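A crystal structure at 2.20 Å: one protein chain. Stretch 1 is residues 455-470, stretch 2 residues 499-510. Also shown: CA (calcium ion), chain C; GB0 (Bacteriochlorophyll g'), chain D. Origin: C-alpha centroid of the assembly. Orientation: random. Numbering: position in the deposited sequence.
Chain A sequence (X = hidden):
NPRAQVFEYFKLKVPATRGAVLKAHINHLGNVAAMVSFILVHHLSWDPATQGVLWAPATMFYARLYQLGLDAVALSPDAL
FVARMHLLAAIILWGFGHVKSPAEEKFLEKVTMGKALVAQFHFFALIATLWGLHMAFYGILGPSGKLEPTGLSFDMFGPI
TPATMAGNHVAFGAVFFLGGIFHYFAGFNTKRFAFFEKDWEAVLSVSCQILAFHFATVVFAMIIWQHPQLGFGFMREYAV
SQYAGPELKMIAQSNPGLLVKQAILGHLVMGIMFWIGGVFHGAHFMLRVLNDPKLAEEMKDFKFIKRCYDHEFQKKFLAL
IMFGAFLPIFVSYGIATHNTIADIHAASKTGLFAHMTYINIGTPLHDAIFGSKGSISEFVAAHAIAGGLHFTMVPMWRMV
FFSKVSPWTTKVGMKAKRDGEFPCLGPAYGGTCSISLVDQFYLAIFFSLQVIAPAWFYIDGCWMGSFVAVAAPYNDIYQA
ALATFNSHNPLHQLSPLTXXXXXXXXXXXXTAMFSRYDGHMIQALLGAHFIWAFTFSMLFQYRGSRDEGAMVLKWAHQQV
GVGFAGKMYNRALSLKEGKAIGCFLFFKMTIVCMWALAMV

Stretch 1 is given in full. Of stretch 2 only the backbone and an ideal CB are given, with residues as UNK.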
# COMPACT_ATOMS: atom_id res chain seq x y z
N ALA A 455 17.18 1.10 8.41
CA ALA A 455 18.61 1.17 8.15
C ALA A 455 18.90 2.21 7.07
O ALA A 455 19.78 3.05 7.25
CB ALA A 455 19.13 -0.19 7.73
N TRP A 456 18.12 2.22 5.99
CA TRP A 456 18.35 3.19 4.93
C TRP A 456 18.08 4.61 5.41
O TRP A 456 18.90 5.52 5.18
CB TRP A 456 17.48 2.86 3.70
CG TRP A 456 17.61 4.02 2.73
CD1 TRP A 456 16.67 4.96 2.48
CD2 TRP A 456 18.77 4.40 1.98
NE1 TRP A 456 17.17 5.92 1.63
CE2 TRP A 456 18.46 5.60 1.30
CE3 TRP A 456 20.05 3.87 1.84
CZ2 TRP A 456 19.39 6.26 0.46
CZ3 TRP A 456 20.97 4.52 1.01
CH2 TRP A 456 20.63 5.69 0.33
N PHE A 457 16.94 4.84 6.06
CA PHE A 457 16.64 6.17 6.57
C PHE A 457 17.74 6.65 7.50
O PHE A 457 18.18 7.80 7.39
CB PHE A 457 15.28 6.19 7.25
CG PHE A 457 14.11 5.96 6.31
CD1 PHE A 457 14.04 6.59 5.07
CD2 PHE A 457 13.10 5.06 6.64
CE1 PHE A 457 12.96 6.34 4.21
CE2 PHE A 457 12.05 4.83 5.82
CZ PHE A 457 11.97 5.45 4.60
N TYR A 458 18.28 5.77 8.35
CA TYR A 458 19.38 6.18 9.21
C TYR A 458 20.61 6.56 8.40
O TYR A 458 21.22 7.62 8.61
CB TYR A 458 19.70 5.08 10.21
CG TYR A 458 20.90 5.41 11.05
CD1 TYR A 458 20.78 6.24 12.15
CD2 TYR A 458 22.14 4.90 10.76
CE1 TYR A 458 21.88 6.58 12.91
CE2 TYR A 458 23.24 5.22 11.53
CZ TYR A 458 23.11 6.08 12.59
OH TYR A 458 24.21 6.43 13.39
N ILE A 459 21.01 5.68 7.48
CA ILE A 459 22.26 5.86 6.74
C ILE A 459 22.20 7.13 5.89
O ILE A 459 23.20 7.82 5.73
CB ILE A 459 22.53 4.59 5.91
CG1 ILE A 459 23.09 3.49 6.82
CG2 ILE A 459 23.47 4.87 4.72
CD1 ILE A 459 23.08 2.11 6.18
N ASP A 460 21.05 7.46 5.36
CA ASP A 460 20.91 8.66 4.57
C ASP A 460 20.71 9.92 5.41
O ASP A 460 20.33 10.94 4.85
CB ASP A 460 19.75 8.55 3.59
CG ASP A 460 20.09 9.16 2.21
OD1 ASP A 460 21.28 9.22 1.84
OD2 ASP A 460 19.16 9.60 1.52
N GLY A 461 20.93 9.88 6.73
CA GLY A 461 20.90 11.10 7.51
C GLY A 461 19.54 11.60 7.97
O GLY A 461 19.43 12.76 8.38
N CYS A 462 18.49 10.78 7.91
CA CYS A 462 17.24 11.11 8.59
C CYS A 462 17.44 11.27 10.10
O CYS A 462 18.23 10.55 10.73
CB CYS A 462 16.17 10.04 8.39
SG CYS A 462 15.49 10.01 6.80
N TRP A 463 16.69 12.20 10.68
CA TRP A 463 16.50 12.23 12.12
C TRP A 463 15.62 11.05 12.53
O TRP A 463 14.48 10.92 12.06
CB TRP A 463 15.87 13.56 12.54
CG TRP A 463 15.60 13.71 14.02
CD1 TRP A 463 14.39 13.71 14.65
CD2 TRP A 463 16.58 13.87 15.04
NE1 TRP A 463 14.55 13.90 15.99
CE2 TRP A 463 15.89 14.00 16.26
CE3 TRP A 463 17.97 13.95 15.03
CZ2 TRP A 463 16.54 14.18 17.45
CZ3 TRP A 463 18.61 14.14 16.21
CH2 TRP A 463 17.90 14.25 17.41
N MET A 464 16.15 10.15 13.34
CA MET A 464 15.41 8.96 13.69
C MET A 464 14.81 9.04 15.10
O MET A 464 14.28 8.05 15.61
CB MET A 464 16.33 7.74 13.50
CG MET A 464 16.81 7.55 12.02
SD MET A 464 15.45 7.26 10.84
CE MET A 464 15.07 5.57 11.21
N GLY A 465 14.84 10.22 15.71
CA GLY A 465 14.12 10.43 16.94
C GLY A 465 12.63 10.63 16.79
O GLY A 465 11.90 10.59 17.79
N SER A 466 12.15 10.77 15.55
CA SER A 466 10.82 11.24 15.24
C SER A 466 10.53 10.84 13.80
O SER A 466 11.46 10.67 13.01
CB SER A 466 10.71 12.77 15.45
OG SER A 466 9.44 13.26 15.05
N PHE A 467 9.24 10.69 13.46
CA PHE A 467 8.89 10.41 12.08
C PHE A 467 8.81 11.69 11.23
O PHE A 467 8.84 11.60 10.00
CB PHE A 467 7.55 9.64 11.97
CG PHE A 467 7.50 8.34 12.72
CD1 PHE A 467 8.59 7.50 12.75
CD2 PHE A 467 6.35 7.97 13.42
CE1 PHE A 467 8.55 6.31 13.44
CE2 PHE A 467 6.29 6.79 14.11
CZ PHE A 467 7.40 5.95 14.13
N VAL A 468 8.70 12.86 11.86
CA VAL A 468 8.67 14.14 11.15
C VAL A 468 9.86 14.98 11.55
O VAL A 468 10.67 14.57 12.39
CB VAL A 468 7.36 14.89 11.41
CG1 VAL A 468 6.19 14.08 10.90
CG2 VAL A 468 7.18 15.16 12.86
N ALA A 469 9.99 16.17 10.94
CA ALA A 469 11.06 17.09 11.28
C ALA A 469 10.91 17.63 12.69
O ALA A 469 9.81 17.87 13.17
CB ALA A 469 11.11 18.29 10.31
N VAL A 470 12.07 17.79 13.35
CA VAL A 470 12.15 18.35 14.69
C VAL A 470 11.55 19.75 14.71
O VAL A 470 11.94 20.61 13.92
CB VAL A 470 13.61 18.39 15.15
CG1 VAL A 470 13.72 19.01 16.50
CG2 VAL A 470 14.22 17.00 15.17
N UNK A 499 17.48 17.35 10.32
CA UNK A 499 16.45 17.37 11.34
C UNK A 499 15.14 16.76 10.86
O UNK A 499 14.10 17.00 11.48
CB UNK A 499 16.21 18.81 11.81
N UNK A 500 15.18 15.96 9.80
CA UNK A 500 13.98 15.43 9.15
C UNK A 500 13.78 13.96 9.47
O UNK A 500 14.58 13.12 9.06
CB UNK A 500 14.06 15.63 7.63
N UNK A 501 12.70 13.66 10.19
CA UNK A 501 12.18 12.31 10.23
C UNK A 501 11.75 11.85 8.84
O UNK A 501 11.59 12.64 7.91
CB UNK A 501 11.01 12.22 11.21
N UNK A 502 11.57 10.54 8.71
CA UNK A 502 11.49 9.93 7.39
C UNK A 502 10.36 10.52 6.54
O UNK A 502 10.48 10.62 5.31
CB UNK A 502 11.30 8.42 7.53
N UNK A 503 9.25 10.87 7.16
CA UNK A 503 8.11 11.42 6.42
C UNK A 503 8.45 12.79 5.83
O UNK A 503 8.16 13.07 4.66
CB UNK A 503 6.89 11.53 7.33
N UNK A 504 9.11 13.65 6.61
CA UNK A 504 9.54 14.95 6.13
C UNK A 504 10.66 14.80 5.10
O UNK A 504 10.71 15.54 4.12
CB UNK A 504 10.00 15.82 7.30
N UNK A 505 11.54 13.83 5.33
CA UNK A 505 12.64 13.56 4.41
C UNK A 505 12.10 13.07 3.07
O UNK A 505 12.65 13.42 2.01
CB UNK A 505 13.60 12.53 5.01
N UNK A 506 11.02 12.30 3.09
CA UNK A 506 10.40 11.87 1.84
C UNK A 506 9.93 13.08 1.05
O UNK A 506 10.14 13.15 -0.16
CB UNK A 506 9.23 10.92 2.11
N UNK A 507 9.32 14.06 1.71
CA UNK A 507 8.85 15.25 1.01
C UNK A 507 10.02 15.98 0.34
O UNK A 507 9.92 16.43 -0.81
CB UNK A 507 8.12 16.18 1.98
N UNK A 508 11.13 16.15 1.09
CA UNK A 508 12.27 16.91 0.61
C UNK A 508 13.02 16.17 -0.51
O UNK A 508 13.39 16.78 -1.51
CB UNK A 508 13.22 17.21 1.77
N UNK A 509 13.26 14.88 -0.34
CA UNK A 509 13.94 14.08 -1.36
C UNK A 509 13.10 14.00 -2.64
O UNK A 509 13.61 14.21 -3.74
CB UNK A 509 14.23 12.67 -0.83
N UNK A 510 11.81 13.72 -2.50
CA UNK A 510 10.95 13.63 -3.68
C UNK A 510 10.87 14.95 -4.42
O UNK A 510 10.85 14.97 -5.66
CB UNK A 510 9.54 13.18 -3.28
CA CA C . 19.31 10.58 -0.69
C1 GB0 D . 7.17 -0.70 4.11
C2 GB0 D . 8.11 0.17 4.90
C3 GB0 D . 7.79 1.42 5.09
C4 GB0 D . 6.53 2.00 4.56
C5 GB0 D . 8.73 2.25 5.86
C6 GB0 D . 8.02 2.90 7.02
NB GB0 D . 2.91 5.94 -1.55
ND GB0 D . 6.81 6.58 -1.43
C10 GB0 D . 10.77 4.17 9.41
C11 GB0 D . 10.68 4.01 10.91
C12 GB0 D . 11.37 5.18 11.58
C13 GB0 D . 11.80 5.06 12.85
C14 GB0 D . 11.64 3.79 13.60
C15 GB0 D . 12.43 6.21 13.59
C1A GB0 D . 6.31 3.59 -0.75
C1B GB0 D . 2.29 4.77 -1.66
C1C GB0 D . 3.70 8.90 -1.94
C1D GB0 D . 7.66 7.55 -1.65
C2A GB0 D . 6.23 2.09 -0.84
C2B GB0 D . 0.96 5.01 -1.94
C2C GB0 D . 3.66 10.38 -2.03
C2D GB0 D . 9.23 7.39 -1.50
C3A GB0 D . 4.91 1.92 -1.58
C3B GB0 D . 0.76 6.37 -2.01
C3C GB0 D . 5.14 10.37 -2.05
C3D GB0 D . 9.03 6.06 -1.13
C4A GB0 D . 4.39 3.31 -1.40
C4B GB0 D . 2.02 6.94 -1.81
C4C GB0 D . 5.75 9.13 -2.01
C4D GB0 D . 7.68 5.57 -1.10
C7 GB0 D . 9.02 3.75 7.74
C8 GB0 D . 9.78 3.26 8.73
C9 GB0 D . 9.68 1.81 9.10
CAA GB0 D . 6.21 1.41 0.52
CAB GB0 D . -0.60 6.93 -2.26
CAC GB0 D . 6.00 11.56 -2.12
CAD GB0 D . 9.91 4.96 -0.75
CBA GB0 D . 6.28 -0.11 0.38
CBB GB0 D . -0.90 8.12 -2.64
CBC GB0 D . 5.46 12.97 -2.18
CBD GB0 D . 9.05 3.76 -0.48
CED GB0 D . 10.64 1.93 2.38
CGA GB0 D . 6.35 -0.78 1.73
CGD GB0 D . 9.29 3.38 0.93
CHA GB0 D . 7.66 4.20 -0.79
CHB GB0 D . 3.04 3.51 -1.51
CHC GB0 D . 2.32 8.39 -1.87
CHD GB0 D . 7.19 8.89 -2.00
CMA GB0 D . 5.02 1.59 -3.08
CMB GB0 D . -0.14 4.02 -2.05
CMC GB0 D . 3.00 10.80 -3.35
CMD GB0 D . 10.39 8.28 -1.68
NA GB0 D . 5.30 4.27 -1.29
NC GB0 D . 4.81 8.18 -1.92
O1A GB0 D . 5.51 -1.59 2.11
O1D GB0 D . 8.83 3.95 1.91
O2A GB0 D . 7.24 -0.24 2.75
O2D GB0 D . 10.17 2.27 1.11
OBD GB0 D . 11.18 4.80 -0.68
MG GB0 D . 4.91 6.16 -1.77

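At 499 the CA-to-CB bond points sideways, its ideal CB 4.3 Å from Val-470 CB. The O of 499 accepts from Val-470 N at 2.9 Å and lies 3.0 Å from Ala-469 CA. Polar or apolar side chains would suit this spot. The residue is Asn-499, whose CB lies 4.2 Å from Val-470 CB.

Position 500 points away from stretch 1, so its side chain is little constrained, while its O accepts from Trp-463 N at 2.8 Å. Many residues would do; Met-500 fills it, and its CG comes no closer than 4.5 Å to Ala-469 CB.

Position 501 is decided by the backbone of stretch 1. An ideal CB would point toward it and lie 2.3 Å from Phe-467 C and 2.4 Å from Ser-466 O, both clashes. Only glycine fits, and Gly-501 is found. Its CA packs 3.3 Å from both Trp-463 O and Ser-466 O, its N makes a weak hydrogen bond to Val-468 O at 3.1 Å, and it holds the N-cap position of the helix that follows.

At 502 the CB points toward stretch 1 and sits over a face of the Phe-457 ring, with the Phe-467 ring and the tail of the bacteriochlorophyll g' nearby. A large apolar or aromatic side chain is favoured. Tyr-502 places its CB 3.8 Å from the Phe-457 ring centroid, its CE2 3.6 Å from Phe-467 CD1, and one ring face against the pigment, with CZ 3.6 Å from GB0 C7. Its N donates to water 2 at 2.9 Å, which in turn donates to Ser-466 O.

The CB at 503 also points toward stretch 1, 3.3 Å from Phe-467 O, which the N of 503 meets as a hydrogen bond at 3.0 Å. Space beyond allows several apolar side chains. The ring of Phe-503 leads away, leaving CD1 4.4 Å from Val-468 CG1.

At 504 the ideal CB lies 3.7 Å from Ala-469 N, a donor that a short acceptor could reach. Serine, threonine or a small acidic residue might serve. Ser-504, in the m rotamer, accepts through OG from Ala-469 N at 2.9 Å.

Position 505 faces Cys-462 SG, 3.6 Å from its ideal CB, with Trp-456 NE1 and the Asp-460 carboxylate farther out. A long aromatic side chain ending in a polar group would suit all three. Tyr-505 sets a ring face against the sulfur, SG 3.5 Å from the centroid, and its OH donates to Asp-460 OD2 at 2.5 Å while accepting a weak bond from Trp-456 NE1 at 3.1 Å.

Positions 506 and 510 lie by the pigment, where apolar or small side chains suit: Ile-506 CG2 is 3.7 Å from GB0 CHD, Thr-510 OG1 3.7 Å from GB0 CAC. Stretch 1 demands nothing at 507 and 508, and many side chains would do; Ile-507 and Gln-508 occupy them.

Position 509 points toward stretch 1, and the calcium held by Asp-460 invites an oxygen ligand, acid or amide. Gln-509 OE1 binds the calcium at 2.3 Å, beside Asp-460 OD2 at 2.4 Å from the ion.

Stretch 2 (499-510) NMGYFSYIIQQT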
# COMPACT_ATOMS: atom_id res chain seq x y z
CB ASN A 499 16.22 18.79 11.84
CG ASN A 499 15.57 19.70 10.80
OD1 ASN A 499 15.51 19.40 9.62
ND2 ASN A 499 15.08 20.84 11.27
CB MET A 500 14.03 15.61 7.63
CG MET A 500 14.13 17.07 7.16
SD MET A 500 14.06 17.19 5.35
CE MET A 500 15.63 16.47 4.91
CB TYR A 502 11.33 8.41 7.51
CG TYR A 502 9.92 7.91 7.71
CD1 TYR A 502 9.13 7.59 6.63
CD2 TYR A 502 9.39 7.72 8.99
CE1 TYR A 502 7.85 7.13 6.79
CE2 TYR A 502 8.09 7.25 9.16
CZ TYR A 502 7.34 6.96 8.06
OH TYR A 502 6.05 6.47 8.23
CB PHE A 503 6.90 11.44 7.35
CG PHE A 503 5.62 11.93 6.75
CD1 PHE A 503 5.36 13.28 6.70
CD2 PHE A 503 4.62 11.04 6.36
CE1 PHE A 503 4.19 13.75 6.18
CE2 PHE A 503 3.39 11.52 5.84
CZ PHE A 503 3.19 12.87 5.75
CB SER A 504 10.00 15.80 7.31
OG SER A 504 8.93 16.05 8.21
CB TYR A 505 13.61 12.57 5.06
CG TYR A 505 14.45 11.66 4.19
CD1 TYR A 505 13.93 10.47 3.72
CD2 TYR A 505 15.78 11.92 3.93
CE1 TYR A 505 14.68 9.59 2.97
CE2 TYR A 505 16.54 11.07 3.18
CZ TYR A 505 16.00 9.89 2.69
OH TYR A 505 16.74 9.00 1.92
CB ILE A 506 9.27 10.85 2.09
CG1 ILE A 506 9.85 9.44 2.21
CG2 ILE A 506 8.26 10.85 0.94
CD1 ILE A 506 8.91 8.41 2.67
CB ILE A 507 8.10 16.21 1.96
CG1 ILE A 507 6.77 15.58 2.39
CG2 ILE A 507 7.83 17.58 1.26
CD1 ILE A 507 6.04 16.43 3.48
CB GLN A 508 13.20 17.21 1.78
CG GLN A 508 14.35 18.13 1.43
CD GLN A 508 15.54 17.37 0.84
OE1 GLN A 508 15.82 16.24 1.21
NE2 GLN A 508 16.25 18.02 -0.05
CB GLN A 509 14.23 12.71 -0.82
CG GLN A 509 15.30 12.67 0.28
CD GLN A 509 16.69 12.74 -0.23
OE1 GLN A 509 17.28 11.74 -0.68
NE2 GLN A 509 17.25 13.91 -0.17
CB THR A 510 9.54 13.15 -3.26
OG1 THR A 510 9.62 11.88 -2.63
CG2 THR A 510 8.69 12.99 -4.44
O HOH W 1 21.60 9.52 -0.67
O HOH W 2 12.32 8.92 10.95
O HOH W 3 20.39 12.28 0.53
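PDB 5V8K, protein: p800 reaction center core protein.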